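Local structure of glucokinase (Leishmania braziliensis MHOM/BR/75/M2904, 6EDI) at residues S248-V251 with Q252-G256; F286-A289 with Y290-G294. The protein probably phosphorylates D-glucose with ATP as phosphate donor, as a glucokinase of the actin-like ATPase superfamily. All blocks are in the same frame, centred on the assembly; numbering follows the deposited sequence.

How the contacts relate
Contact 1 (248-256) lies on helix 245-259 and contact 2 (286-294) on helix 281-292, the next helix along the chain. Their centres are about 12 Å apart, and both sit about 28 Å from the centre of the chain, on the same side of it. The two helices pack against each other. Y250 OH and N287 OD1 are 2.5 Å apart, a probable hydrogen bond, and the rings of Y250 and Y290 meet edge-to-face. Contact 1 also reaches W242 of the second subunit, whereas within the dimer no other chain touches contact 2. Both helices also touch helix 317-341, and helix 245-259 joins this corner of the fold to the dimer interface.

Contact 1 of 2, residues S248-V251 with Q252-G256; sequences SKYV and QALAG
Q252 follows V251 directly in helix 245-259, and its N donates to S248 O at 2.8 Å, with an N-H...O angle of 163°. This is the first of four i to i+4 bonds between the two segments. CB of Q252 lies 3.3 Å from the same S248 O. Its CG is anti to the backbone N (chi1 -178°), and the bend at the second torsion (59°) turns the amide along the helix toward its C-terminal end, where NE2 bonds to S269 O. W242 of the second subunit packs on Q252 and V251, and its NE1 is hydrogen-bonded to S248 OG.

A253 N bonds to K249 O at 2.9 Å. The A253 methyl adds little bulk on the side facing helix 281-292, where F286 and Y290 come against it.

L254 N bonds to Y250 O at 2.8 Å. This pair also carries the side-chain contact. The two side chains run side by side and point the same way. L254 CD2 reaches the far end of the tyrosine, 4.3 Å from Y250 CE2 and 4.1 Å from Y250 OH. The approach to the ring is oblique. P273 and A278, in loops, and F286 of helix 281-292 also touch L254.

A255 N closes the series on V251 O, again at 2.8 Å. Its CB sits 3.4 Å from that oxygen. The next bond, from G256 N, goes to Q252 O within the second segment.

Four regular alpha-helical bonds thus pair the carbonyls of S248-V251 with the N-H groups of Q252-A255. The side chains are left to make the outward contacts. Y250 and L254 present a mostly apolar surface to the fold, with one buried hydroxyl bonded to N287, while S248 OG and Q252 NE2 bond to W242 of the second subunit and to S269 O.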
# COMPACT_ATOMS: atom_id res chain seq x y z
N SER A 248 17.59 -7.58 -20.35
CA SER A 248 18.63 -7.31 -19.36
C SER A 248 19.72 -6.37 -19.88
O SER A 248 20.26 -5.55 -19.13
CB SER A 248 19.24 -8.63 -18.85
OG SER A 248 20.23 -8.39 -17.87
N LYS A 249 20.06 -6.47 -21.16
CA LYS A 249 21.03 -5.57 -21.75
C LYS A 249 20.55 -4.13 -21.61
O LYS A 249 21.34 -3.23 -21.32
CB LYS A 249 21.28 -5.91 -23.23
CG LYS A 249 21.97 -7.26 -23.48
CD LYS A 249 23.23 -7.45 -22.64
CE LYS A 249 24.13 -8.56 -23.18
NZ LYS A 249 24.88 -8.16 -24.41
N TYR A 250 19.25 -3.92 -21.80
CA TYR A 250 18.65 -2.60 -21.64
C TYR A 250 18.72 -2.09 -20.21
O TYR A 250 19.11 -0.94 -19.98
CB TYR A 250 17.20 -2.54 -22.13
CG TYR A 250 16.55 -1.21 -21.80
CD1 TYR A 250 16.88 -0.05 -22.52
CD2 TYR A 250 15.67 -1.09 -20.74
CE1 TYR A 250 16.30 1.19 -22.20
CE2 TYR A 250 15.08 0.14 -20.43
CZ TYR A 250 15.40 1.26 -21.16
OH TYR A 250 14.82 2.47 -20.82
N VAL A 251 18.35 -2.94 -19.24
CA VAL A 251 18.41 -2.52 -17.85
C VAL A 251 19.84 -2.18 -17.50
O VAL A 251 20.12 -1.19 -16.81
CB VAL A 251 17.85 -3.60 -16.89
CG1 VAL A 251 17.93 -3.10 -15.46
CG2 VAL A 251 16.40 -3.98 -17.25
N GLN A 252 20.76 -3.01 -17.99
CA GLN A 252 22.18 -2.77 -17.78
C GLN A 252 22.61 -1.40 -18.30
O GLN A 252 23.31 -0.63 -17.61
CB GLN A 252 23.02 -3.85 -18.48
CG GLN A 252 24.52 -3.67 -18.26
CD GLN A 252 24.90 -3.71 -16.79
OE1 GLN A 252 25.10 -4.79 -16.21
NE2 GLN A 252 24.99 -2.55 -16.17
N ALA A 253 22.20 -1.10 -19.52
CA ALA A 253 22.59 0.17 -20.13
C ALA A 253 21.96 1.33 -19.38
O ALA A 253 22.59 2.38 -19.19
CB ALA A 253 22.21 0.21 -21.61
N LEU A 254 20.71 1.15 -18.94
CA LEU A 254 20.01 2.20 -18.19
C LEU A 254 20.73 2.47 -16.87
O LEU A 254 20.94 3.61 -16.49
CB LEU A 254 18.54 1.82 -17.95
CG LEU A 254 17.71 2.87 -17.20
CD1 LEU A 254 17.73 4.18 -17.99
CD2 LEU A 254 16.27 2.40 -16.95
N ALA A 255 21.11 1.40 -16.19
CA ALA A 255 21.82 1.47 -14.91
C ALA A 255 23.14 2.24 -15.03
O ALA A 255 23.45 3.10 -14.20
CB ALA A 255 22.09 0.06 -14.40
N GLY A 256 23.93 1.89 -16.05
CA GLY A 256 25.20 2.56 -16.28
C GLY A 256 25.01 4.02 -16.63
O GLY A 256 25.77 4.89 -16.20

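Contact 2 of 2, residues F286-A289 with Y290-G294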
# COMPACT_ATOMS: atom_id res chain seq x y z
N PHE A 286 16.57 8.61 -23.28
CA PHE A 286 17.55 7.54 -23.32
C PHE A 286 17.14 6.46 -24.32
O PHE A 286 17.97 5.92 -25.05
CB PHE A 286 17.74 6.91 -21.94
CG PHE A 286 18.65 5.73 -21.95
CD1 PHE A 286 20.03 5.90 -21.90
CD2 PHE A 286 18.13 4.44 -22.02
CE1 PHE A 286 20.89 4.81 -21.92
CE2 PHE A 286 18.98 3.34 -22.03
CZ PHE A 286 20.36 3.52 -21.99
N ASN A 287 15.85 6.14 -24.31
CA ASN A 287 15.33 5.13 -25.22
C ASN A 287 15.59 5.46 -26.68
O ASN A 287 15.92 4.59 -27.49
CB ASN A 287 13.85 4.91 -24.97
CG ASN A 287 13.60 4.02 -23.77
OD1 ASN A 287 14.55 3.66 -23.06
ND2 ASN A 287 12.34 3.66 -23.53
N TYR A 288 15.47 6.74 -27.00
CA TYR A 288 15.69 7.19 -28.36
C TYR A 288 17.13 6.93 -28.81
O TYR A 288 17.36 6.33 -29.85
CB TYR A 288 15.36 8.68 -28.51
CG TYR A 288 15.41 9.14 -29.95
CD1 TYR A 288 14.49 8.68 -30.88
CD2 TYR A 288 16.39 10.03 -30.37
CE1 TYR A 288 14.53 9.10 -32.20
CE2 TYR A 288 16.44 10.46 -31.69
CZ TYR A 288 15.51 9.99 -32.60
OH TYR A 288 15.56 10.42 -33.91
N ALA A 289 18.08 7.39 -28.02
CA ALA A 289 19.49 7.11 -28.27
C ALA A 289 19.69 5.60 -28.39
O ALA A 289 20.23 5.12 -29.39
CB ALA A 289 20.36 7.69 -27.19
N TYR A 290 19.22 4.86 -27.39
CA TYR A 290 19.40 3.42 -27.35
C TYR A 290 18.89 2.73 -28.62
O TYR A 290 19.48 1.75 -29.07
CB TYR A 290 18.72 2.84 -26.09
CG TYR A 290 19.01 1.36 -25.82
CD1 TYR A 290 20.17 0.96 -25.16
CD2 TYR A 290 18.11 0.38 -26.21
CE1 TYR A 290 20.42 -0.38 -24.91
CE2 TYR A 290 18.35 -0.96 -25.96
CZ TYR A 290 19.51 -1.33 -25.31
OH TYR A 290 19.76 -2.65 -25.06
N ALA A 291 17.81 3.24 -29.21
CA ALA A 291 17.22 2.59 -30.38
C ALA A 291 17.93 2.98 -31.68
O ALA A 291 17.90 2.23 -32.66
CB ALA A 291 15.74 2.88 -30.48
N LYS A 292 18.54 4.16 -31.70
CA LYS A 292 19.26 4.63 -32.89
C LYS A 292 20.64 4.00 -32.98
O LYS A 292 21.00 3.39 -34.00
CB LYS A 292 19.38 6.15 -32.89
CG LYS A 292 18.39 6.84 -33.82
CD LYS A 292 18.77 8.29 -34.13
CE LYS A 292 20.03 8.38 -34.98
NZ LYS A 292 20.30 9.78 -35.43
N GLU A 293 21.40 4.18 -31.91
CA GLU A 293 22.75 3.66 -31.79
C GLU A 293 22.90 3.25 -30.34
O GLU A 293 23.01 2.07 -30.01
CB GLU A 293 23.77 4.74 -32.14
CG GLU A 293 23.80 5.15 -33.61
CD GLU A 293 25.05 4.65 -34.33
OE1 GLU A 293 25.60 3.61 -33.91
OE2 GLU A 293 25.47 5.31 -35.30
N GLY A 294 22.90 4.27 -29.47
CA GLY A 294 22.75 4.08 -28.04
C GLY A 294 23.93 3.43 -27.34
O GLY A 294 24.66 4.11 -26.60
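F286 and Y290 stand one turn apart near the C-terminal end of alpha-helix 281-292. Backbone hydrogen bonds come first. Y290 N gives a nearly straight bond to F286 O, with an N-H...O angle of 169°. A291 N bonds to N287 O and K292 N to Y288 O. A289 O takes the last bond, from E293 N at 2.9 Å, and a weak one from K292 N. A291 N also makes a weak bond to Y288 O, so both carbonyls serve two donors where the helix ends. E293 then leaves helical geometry, and G294 turns with positive phi, which favours glycine.

Aromatic packing comes next. The rings of F286 and Y290 are near parallel, with planes at 27°, but slid apart, so they barely overlap. Their centroids are 5.9 Å apart. The touch is made by F286 CE2 and CZ, with CZ 4.1 Å from Y290 CD1. Both rings also lie against helix 245-259: F286 on A253, L254 and the ring of Y257, Y290 on K249 and A253.

A methylene of K292 packs on the end of the Y288 side chain, oblique to the ring. Y288 OH is hydrogen-bonded to D316. With chi1 at -173°, the Y288 ring extends opposite its own amide nitrogen and leans toward the C-terminal end, beside K292. There K292 CD lies 3.9 Å from Y288 OH and 4.0 Å from Y288 CZ.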